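Local structure of leucyl aminopeptidase (Trypanosoma brucei brucei, 5NTD) at residues A125-T128 with A129-E133; L151-A154 with A155-R159; V500-N504 with G505-F509. The protein probably removes N-terminal amino acids, leucine among them, from peptides as a manganese-bound M17 aminopeptidase, here held with the inhibitor bestatin. One frame throughout, in Å; residues are numbered along the deposited sequence.

Contact 1 of 3, residues A125-T128 with A129-E133; sequences ALVT and AALDE
Ala125, Leu126 and Val127 each hand a backbone carbonyl to the amide four residues on, and so form consecutive i to i+4 bonds of the alpha-helix 120-131 in the N-terminal domain of this M17 aminopeptidase. Ala129 N bonds to Ala125 O at 3.0 Å with an N-H...O angle of 165°, Ala130 N to Leu126 O at 2.9 Å, and Leu131 N to Val127 O at 2.9 Å. The next bond is weak: Asp132 N lies 3.4 Å from Thr128 O, with an N-H...O angle of only 130°. Asp132 N is thus shared between Thr128 O and Ala129 O, and Glu133 N bonds to Ala130 O, three residues back.

The polar side chains find their partners beyond these residues. Thr128 OG1 stands beside its own backbone N (chi1 -68°), where its hydroxyl can both accept from Gly161 N and bond to Thr124 O, one turn back, a double role that no aliphatic side chain could fill. Glu133 makes a salt bridge with Arg101. Leu126 and Ala130 face the sheet, packing on strands 46-52 and 99-107; the small methyl of Ala130 lets the helix lie close there. On another face, branched Val127 and Leu131 run side by side over Cys160, with Val127 CG1 3.8 Å from Leu131 CD1.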
ATOM      1  N   ALA G 125      -2.939  35.839 -11.505  1.00 25.14           N
ATOM      2  CA  ALA G 125      -4.187  35.355 -10.853  1.00 25.54           C
ATOM      3  C   ALA G 125      -5.315  36.404 -10.929  1.00 25.41           C
ATOM      4  O   ALA G 125      -6.456  36.112 -11.218  1.00 23.86           O
ATOM      5  CB  ALA G 125      -3.921  34.974  -9.408  1.00 24.68           C
ATOM      6  N   LEU G 126      -4.959  37.660 -10.680  1.00 26.53           N
ATOM      7  CA  LEU G 126      -5.933  38.776 -10.760  1.00 25.84           C
ATOM      8  C   LEU G 126      -6.533  38.929 -12.166  1.00 25.12           C
ATOM      9  O   LEU G 126      -7.743  39.051 -12.344  1.00 24.19           O
ATOM     10  CB  LEU G 126      -5.304  40.081 -10.367  1.00 26.81           C
ATOM     11  CG  LEU G 126      -4.847  40.137  -8.919  1.00 26.89           C
ATOM     12  CD1 LEU G 126      -4.030  41.388  -8.714  1.00 27.71           C
ATOM     13  CD2 LEU G 126      -6.033  40.124  -7.958  1.00 27.93           C
ATOM     14  N   VAL G 127      -5.689  38.910 -13.157  1.00 24.64           N
ATOM     15  CA  VAL G 127      -6.165  39.118 -14.521  1.00 25.48           C
ATOM     16  C   VAL G 127      -7.006  37.892 -14.925  1.00 27.08           C
ATOM     17  O   VAL G 127      -8.019  38.000 -15.632  1.00 26.47           O
ATOM     18  CB  VAL G 127      -5.031  39.406 -15.510  1.00 24.81           C
ATOM     19  CG1 VAL G 127      -5.574  39.613 -16.917  1.00 25.31           C
ATOM     20  CG2 VAL G 127      -4.299  40.662 -15.092  1.00 25.23           C
ATOM     21  N   THR G 128      -6.547  36.720 -14.517  1.00 27.81           N
ATOM     22  CA  THR G 128      -7.288  35.451 -14.825  1.00 26.81           C
ATOM     23  C   THR G 128      -8.720  35.562 -14.275  1.00 26.34           C
ATOM     24  O   THR G 128      -9.674  35.313 -14.976  1.00 26.24           O
ATOM     25  CB  THR G 128      -6.587  34.227 -14.240  1.00 25.22           C
ATOM     26  OG1 THR G 128      -5.356  34.033 -14.940  1.00 24.91           O
ATOM     27  CG2 THR G 128      -7.450  32.984 -14.375  1.00 24.52           C
ATOM     28  N   ALA G 129      -8.815  35.966 -13.029  1.00 27.01           N
ATOM     29  CA  ALA G 129     -10.102  36.144 -12.387  1.00 28.73           C
ATOM     30  C   ALA G 129     -10.959  37.194 -13.139  1.00 30.80           C
ATOM     31  O   ALA G 129     -12.145  36.999 -13.396  1.00 32.11           O
ATOM     32  CB  ALA G 129      -9.926  36.561 -10.932  1.00 28.84           C
ATOM     33  N   ALA G 130     -10.347  38.329 -13.448  1.00 32.19           N
ATOM     34  CA  ALA G 130     -11.056  39.442 -14.120  1.00 33.00           C
ATOM     35  C   ALA G 130     -11.587  39.019 -15.477  1.00 33.34           C
ATOM     36  O   ALA G 130     -12.689  39.374 -15.858  1.00 36.52           O
ATOM     37  CB  ALA G 130     -10.155  40.649 -14.277  1.00 34.58           C
ATOM     38  N   LEU G 131     -10.806  38.252 -16.211  1.00 33.05           N
ATOM     39  CA  LEU G 131     -11.225  37.801 -17.547  1.00 32.27           C
ATOM     40  C   LEU G 131     -12.399  36.809 -17.523  1.00 36.52           C
ATOM     41  O   LEU G 131     -13.012  36.528 -18.544  1.00 35.34           O
ATOM     42  CB  LEU G 131     -10.053  37.196 -18.293  1.00 32.29           C
ATOM     43  CG  LEU G 131      -8.982  38.212 -18.667  1.00 31.51           C
ATOM     44  CD1 LEU G 131      -7.775  37.519 -19.232  1.00 31.42           C
ATOM     45  CD2 LEU G 131      -9.540  39.195 -19.694  1.00 32.54           C
ATOM     46  N   ASP G 132     -12.691  36.262 -16.354  1.00 40.15           N
ATOM     47  CA  ASP G 132     -13.882  35.428 -16.180  1.00 44.00           C
ATOM     48  C   ASP G 132     -15.169  36.249 -16.331  1.00 45.92           C
ATOM     49  O   ASP G 132     -16.229  35.683 -16.481  1.00 47.70           O
ATOM     50  CB  ASP G 132     -13.874  34.733 -14.826  1.00 50.06           C
ATOM     51  CG  ASP G 132     -14.150  33.244 -14.921  1.00 56.04           C
ATOM     52  OD1 ASP G 132     -13.725  32.590 -15.904  1.00 60.14           O
ATOM     53  OD2 ASP G 132     -14.781  32.716 -13.988  1.00 62.62           O
ATOM     54  N   GLU G 133     -15.059  37.569 -16.279  1.00 46.34           N
ATOM     55  CA  GLU G 133     -16.223  38.472 -16.474  1.00 46.76           C
ATOM     56  C   GLU G 133     -16.456  38.868 -17.943  1.00 46.02           C
ATOM     57  O   GLU G 133     -17.381  39.592 -18.257  1.00 44.14           O
ATOM     58  CB  GLU G 133     -16.167  39.731 -15.609  1.00 51.99           C
ATOM     59  CG  GLU G 133     -16.421  39.533 -14.099  1.00 61.43           C
ATOM     60  CD  GLU G 133     -16.524  40.824 -13.271  1.00 73.14           C
ATOM     61  OE1 GLU G 133     -15.773  41.814 -13.503  1.00 96.79           O
ATOM     62  OE2 GLU G 133     -17.375  40.851 -12.335  1.00 72.66           O
TER

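Contact 2 of 3, residues L151-A154 with A155-R159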
ATOM      1  N   LEU G 151       8.936  43.231 -18.133  1.00 39.15           N
ATOM      2  CA  LEU G 151       9.207  41.819 -18.520  1.00 40.19           C
ATOM      3  C   LEU G 151       8.389  40.818 -17.671  1.00 36.40           C
ATOM      4  O   LEU G 151       7.685  39.985 -18.230  1.00 36.71           O
ATOM      5  CB  LEU G 151      10.696  41.454 -18.462  1.00 43.48           C
ATOM      6  CG  LEU G 151      10.931  40.122 -19.189  1.00 47.02           C
ATOM      7  CD1 LEU G 151      11.619  40.370 -20.510  1.00 49.92           C
ATOM      8  CD2 LEU G 151      11.756  39.173 -18.345  1.00 50.93           C
ATOM      9  N   PRO G 152       8.501  40.884 -16.340  1.00 33.24           N
ATOM     10  CA  PRO G 152       7.696  39.953 -15.553  1.00 32.87           C
ATOM     11  C   PRO G 152       6.200  40.116 -15.760  1.00 33.52           C
ATOM     12  O   PRO G 152       5.478  39.117 -15.764  1.00 33.07           O
ATOM     13  CB  PRO G 152       8.080  40.255 -14.105  1.00 31.34           C
ATOM     14  CG  PRO G 152       8.768  41.555 -14.131  1.00 32.42           C
ATOM     15  CD  PRO G 152       9.373  41.693 -15.488  1.00 32.29           C
ATOM     16  N   ILE G 153       5.744  41.343 -15.963  1.00 33.31           N
ATOM     17  CA  ILE G 153       4.305  41.584 -16.233  1.00 33.17           C
ATOM     18  C   ILE G 153       3.913  40.999 -17.570  1.00 31.95           C
ATOM     19  O   ILE G 153       2.861  40.395 -17.703  1.00 33.75           O
ATOM     20  CB  ILE G 153       3.878  43.047 -16.110  1.00 34.89           C
ATOM     21  CG1 ILE G 153       3.386  43.318 -14.687  1.00 36.33           C
ATOM     22  CG2 ILE G 153       2.663  43.324 -16.984  1.00 36.58           C
ATOM     23  CD1 ILE G 153       4.434  43.828 -13.783  1.00 38.20           C
ATOM     24  N   ALA G 154       4.774  41.147 -18.553  1.00 30.00           N
ATOM     25  CA  ALA G 154       4.468  40.600 -19.889  1.00 29.21           C
ATOM     26  C   ALA G 154       4.241  39.090 -19.847  1.00 29.17           C
ATOM     27  O   ALA G 154       3.300  38.571 -20.415  1.00 30.16           O
ATOM     28  CB  ALA G 154       5.570  40.929 -20.860  1.00 29.21           C
ATOM     29  N   ALA G 155       5.156  38.403 -19.197  1.00 29.53           N
ATOM     30  CA  ALA G 155       5.063  36.947 -19.055  1.00 30.05           C
ATOM     31  C   ALA G 155       3.821  36.557 -18.202  1.00 28.54           C
ATOM     32  O   ALA G 155       3.148  35.607 -18.492  1.00 26.85           O
ATOM     33  CB  ALA G 155       6.350  36.382 -18.448  1.00 30.83           C
ATOM     34  N   ALA G 156       3.578  37.340 -17.163  1.00 28.69           N
ATOM     35  CA  ALA G 156       2.477  37.098 -16.238  1.00 27.83           C
ATOM     36  C   ALA G 156       1.142  37.166 -16.934  1.00 27.53           C
ATOM     37  O   ALA G 156       0.263  36.342 -16.701  1.00 28.11           O
ATOM     38  CB  ALA G 156       2.503  38.078 -15.093  1.00 27.62           C
ATOM     39  N   VAL G 157       1.009  38.144 -17.810  1.00 27.25           N
ATOM     40  CA  VAL G 157      -0.231  38.315 -18.584  1.00 27.62           C
ATOM     41  C   VAL G 157      -0.325  37.293 -19.703  1.00 27.87           C
ATOM     42  O   VAL G 157      -1.395  36.745 -19.978  1.00 28.82           O
ATOM     43  CB  VAL G 157      -0.358  39.730 -19.152  1.00 27.95           C
ATOM     44  CG1 VAL G 157      -1.559  39.843 -20.075  1.00 27.94           C
ATOM     45  CG2 VAL G 157      -0.489  40.717 -18.007  1.00 28.86           C
ATOM     46  N   ALA G 158       0.804  37.007 -20.327  1.00 27.16           N
ATOM     47  CA  ALA G 158       0.870  35.932 -21.332  1.00 27.37           C
ATOM     48  C   ALA G 158       0.341  34.581 -20.793  1.00 28.41           C
ATOM     49  O   ALA G 158      -0.352  33.837 -21.491  1.00 30.99           O
ATOM     50  CB  ALA G 158       2.295  35.741 -21.830  1.00 27.87           C
ATOM     51  N   ARG G 159       0.640  34.287 -19.546  1.00 27.91           N
ATOM     52  CA  ARG G 159       0.279  32.966 -18.954  1.00 28.72           C
ATOM     53  C   ARG G 159      -1.090  32.952 -18.292  1.00 29.23           C
ATOM     54  O   ARG G 159      -1.543  31.929 -17.824  1.00 30.00           O
ATOM     55  CB  ARG G 159       1.382  32.443 -17.992  1.00 28.19           C
ATOM     56  CG  ARG G 159       1.407  33.038 -16.591  1.00 27.62           C
ATOM     57  CD  ARG G 159       2.513  32.414 -15.753  1.00 27.47           C
ATOM     58  NE  ARG G 159       3.719  33.237 -15.635  1.00 28.03           N
ATOM     59  CZ  ARG G 159       4.882  33.021 -16.272  1.00 27.71           C
ATOM     60  NH1 ARG G 159       5.027  32.022 -17.144  1.00 27.68           N
ATOM     61  NH2 ARG G 159       5.918  33.806 -16.046  1.00 26.68           N
TER
HETATM   62  O   HOH W   1       6.511  36.645 -14.675  1.00 37.24           O
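Four backbone bonds join Leu151, Pro152, Ile153 and Ala154 to the amides of Ala155, Ala156, Val157 and Ala158, the regular i to i+4 pattern of helix 150-158. The straightest is Ala155 N to Leu151 O, 3.1 Å long with an N-H...O angle of 171°. Pro152, which has no N-H to give, still accepts from Ala156 N through its carbonyl.

A water adds a second polar link. It donates to Pro152 O at 2.9 Å and accepts from Arg159 NH2 at 3.2 Å, lying in the guanidinium plane at its edge. Ala155 O lies over one face of that guanidinium, toward its rim, and NH2 also makes a salt bridge with Glu437.

Apolar contact between side chains is light: Ile153 CG2 meets Val157 CG2 at 4.2 Å. With CG1 of Val157 anti to the backbone N (chi1 174°), its CG2 lies beside that N and comes 3.4 Å from Ile153 O.

Within the beta-alpha-beta unit of strands 140-145 and 183-188, Ile153 and Val157 cover strand 183-188. The methyls of Ala154 and Ala158 allow close packing against helix 196-214, while Pro152 and Ala156 meet Pro120 of helix 120-131.

Contact 3 of 3, residues V500-N504 with G505-F509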
ATOM      1  N   VAL G 500       6.343  24.233 -13.978  1.00 25.14           N
ATOM      2  CA  VAL G 500       5.782  24.197 -15.336  1.00 24.52           C
ATOM      3  C   VAL G 500       4.267  24.080 -15.406  1.00 24.55           C
ATOM      4  O   VAL G 500       3.690  24.145 -16.480  1.00 24.19           O
ATOM      5  CB  VAL G 500       6.396  23.118 -16.229  1.00 24.72           C
ATOM      6  CG1 VAL G 500       7.877  23.371 -16.382  1.00 25.18           C
ATOM      7  CG2 VAL G 500       6.103  21.713 -15.723  1.00 24.14           C
ATOM      8  N   PHE G 501       3.623  23.877 -14.277  1.00 25.77           N
ATOM      9  CA  PHE G 501       2.155  23.716 -14.265  1.00 25.51           C
ATOM     10  C   PHE G 501       1.512  24.203 -12.965  1.00 24.33           C
ATOM     11  O   PHE G 501       2.146  24.336 -11.956  1.00 22.55           O
ATOM     12  CB  PHE G 501       1.735  22.262 -14.569  1.00 26.45           C
ATOM     13  CG  PHE G 501       1.866  21.311 -13.395  1.00 27.23           C
ATOM     14  CD1 PHE G 501       3.072  20.723 -13.086  1.00 27.37           C
ATOM     15  CD2 PHE G 501       0.763  21.028 -12.586  1.00 28.39           C
ATOM     16  CE1 PHE G 501       3.205  19.893 -11.986  1.00 27.67           C
ATOM     17  CE2 PHE G 501       0.889  20.189 -11.487  1.00 28.25           C
ATOM     18  CZ  PHE G 501       2.111  19.610 -11.196  1.00 28.11           C
ATOM     19  N   ASN G 502       0.226  24.458 -13.058  1.00 24.07           N
ATOM     20  CA  ASN G 502      -0.597  24.672 -11.899  1.00 24.86           C
ATOM     21  C   ASN G 502      -1.952  24.017 -12.166  1.00 24.44           C
ATOM     22  O   ASN G 502      -2.093  23.267 -13.087  1.00 24.39           O
ATOM     23  CB  ASN G 502      -0.699  26.163 -11.560  1.00 25.77           C
ATOM     24  CG  ASN G 502      -1.399  26.982 -12.645  1.00 26.61           C
ATOM     25  OD1 ASN G 502      -2.183  26.480 -13.448  1.00 27.53           O
ATOM     26  ND2 ASN G 502      -1.138  28.260 -12.635  1.00 26.61           N
ATOM     27  N   SER G 503      -2.947  24.346 -11.370  1.00 25.07           N
ATOM     28  CA  SER G 503      -4.231  23.641 -11.427  1.00 26.61           C
ATOM     29  C   SER G 503      -5.037  23.991 -12.685  1.00 26.95           C
ATOM     30  O   SER G 503      -5.940  23.269 -13.044  1.00 26.85           O
ATOM     31  CB  SER G 503      -5.076  23.883 -10.186  1.00 26.46           C
ATOM     32  OG  SER G 503      -5.429  25.240 -10.147  1.00 27.43           O
ATOM     33  N   ASN G 504      -4.636  25.050 -13.371  1.00 27.14           N
ATOM     34  CA  ASN G 504      -5.189  25.383 -14.706  1.00 28.11           C
ATOM     35  C   ASN G 504      -4.446  24.801 -15.884  1.00 27.64           C
ATOM     36  O   ASN G 504      -4.877  24.943 -17.021  1.00 28.71           O
ATOM     37  CB  ASN G 504      -5.285  26.889 -14.887  1.00 28.10           C
ATOM     38  CG  ASN G 504      -6.305  27.508 -13.949  1.00 28.30           C
ATOM     39  OD1 ASN G 504      -7.340  26.909 -13.641  1.00 29.68           O
ATOM     40  ND2 ASN G 504      -6.009  28.678 -13.468  1.00 28.12           N
ATOM     41  N   GLY G 505      -3.330  24.160 -15.611  1.00 26.31           N
ATOM     42  CA  GLY G 505      -2.526  23.572 -16.682  1.00 25.99           C
ATOM     43  C   GLY G 505      -1.136  24.191 -16.733  1.00 25.26           C
ATOM     44  O   GLY G 505      -0.617  24.638 -15.737  1.00 23.57           O
ATOM     45  N   ALA G 506      -0.547  24.189 -17.927  1.00 25.08           N
ATOM     46  CA  ALA G 506       0.827  24.644 -18.123  1.00 24.50           C
ATOM     47  C   ALA G 506       0.936  26.141 -17.824  1.00 24.27           C
ATOM     48  O   ALA G 506      -0.007  26.889 -17.993  1.00 24.26           O
ATOM     49  CB  ALA G 506       1.298  24.375 -19.501  1.00 24.98           C
ATOM     50  N   THR G 507       2.084  26.518 -17.307  1.00 24.11           N
ATOM     51  CA  THR G 507       2.389  27.909 -16.939  1.00 23.75           C
ATOM     52  C   THR G 507       3.246  28.634 -17.990  1.00 24.54           C
ATOM     53  O   THR G 507       3.390  29.833 -17.944  1.00 25.34           O
ATOM     54  CB  THR G 507       3.162  27.984 -15.605  1.00 22.32           C
ATOM     55  OG1 THR G 507       4.314  27.142 -15.696  1.00 21.68           O
ATOM     56  CG2 THR G 507       2.311  27.556 -14.483  1.00 22.86           C
ATOM     57  N   GLY G 508       3.880  27.875 -18.865  1.00 25.22           N
ATOM     58  CA  GLY G 508       4.876  28.414 -19.783  1.00 25.73           C
ATOM     59  C   GLY G 508       6.128  28.908 -19.066  1.00 27.63           C
ATOM     60  O   GLY G 508       6.842  29.786 -19.557  1.00 28.04           O
ATOM     61  N   PHE G 509       6.411  28.338 -17.910  1.00 26.95           N
ATOM     62  CA  PHE G 509       7.631  28.662 -17.138  1.00 26.97           C
ATOM     63  C   PHE G 509       8.867  28.175 -17.869  1.00 27.29           C
ATOM     64  O   PHE G 509       8.920  27.046 -18.339  1.00 28.20           O
ATOM     65  CB  PHE G 509       7.552  27.995 -15.756  1.00 26.94           C
ATOM     66  CG  PHE G 509       8.716  28.266 -14.839  1.00 26.81           C
ATOM     67  CD1 PHE G 509       9.937  27.613 -15.010  1.00 26.81           C
ATOM     68  CD2 PHE G 509       8.553  29.071 -13.731  1.00 26.61           C
ATOM     69  CE1 PHE G 509      10.980  27.812 -14.121  1.00 26.10           C
ATOM     70  CE2 PHE G 509       9.590  29.280 -12.847  1.00 26.13           C
ATOM     71  CZ  PHE G 509      10.798  28.653 -13.036  1.00 26.16           C
TER
HETATM   72  O   HOH W   2       4.928  25.144 -18.879  1.00 23.12           O
HETATM   73  O   HOH W   3      -1.984  27.614 -15.993  1.00 27.07           O
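Gly505 pairs with Asn502 through two backbone bonds: Asn502 N to Gly505 O at 2.8 Å, nearly straight at 168°, and Gly505 N to Asn502 O at 2.9 Å, with the donor well above the carbonyl plane. Its phi is positive, and a side chain here would run into the carbonyl oxygen of Asn504, so glycine is called for. Phe501 CB rests 3.5 Å from Gly505 O, while its ring meets that of His311, and the side chain is about 5 Å from the bound bestatin.

Ala506 stands opposite Phe501 in a non-hydrogen-bonded pair. Its CA-H points at Val500 O, its N bonds to Asp214 and its small methyl fits against Gln210 and Val213 of helix 196-214. The two pairs make a tight beta hairpin in the catalytic domain, closed by a type I turn from Asn502 to Gly505. Asparagine suits the start of this turn: with chi1 at 64°, Asn502 CG sits between backbone N and carbonyl carbon, and OD1 accepts from Asn504 N at 2.8 Å in an Asx turn. Ser503 O, at the turn, bonds to Asn456 of a neighbouring subunit.

Thr507 N donates to Val500 O at 3.0 Å, from above the carbonyl plane. Threonine serves here with both branches: CG2 lies against the Phe501 backbone and 4.0 Å from Asn502 ND2, whereas OG1 bonds to Pro499 O and accepts from Phe509 N in an ST turn.

Gly508 has a positive phi, which favours glycine, and its N donates to a water that in turn donates to Val500 O. Phe509 sets its CB 4.2 Å from Val500 CA; its ring, anti to the backbone N (chi1 -179°), leads away to pack on Glu437, Leu496 and Pro499.

Contacts 1 and 2 both lie within single helices of the N-terminal domain, but contact 2 is buried throughout whereas contact 1 is partly exposed and carries a weak bond at Asp132. Their side-chain chemistry follows: alanines and branched residues packed against helices and a strand in contact 2, a sheet-facing apolar side with polar residues outside in contact 1. Contact 3, partly buried in the catalytic domain, is a hairpin built with glycines, turn-forming polar side chains and bridging waters. Contacts 1 and 2 come within about 5 Å at their nearest atoms without touching. Contacts 2 and 3 do touch across the domains, where Arg159 NH1 probably bonds to Thr507 O at 2.8 Å.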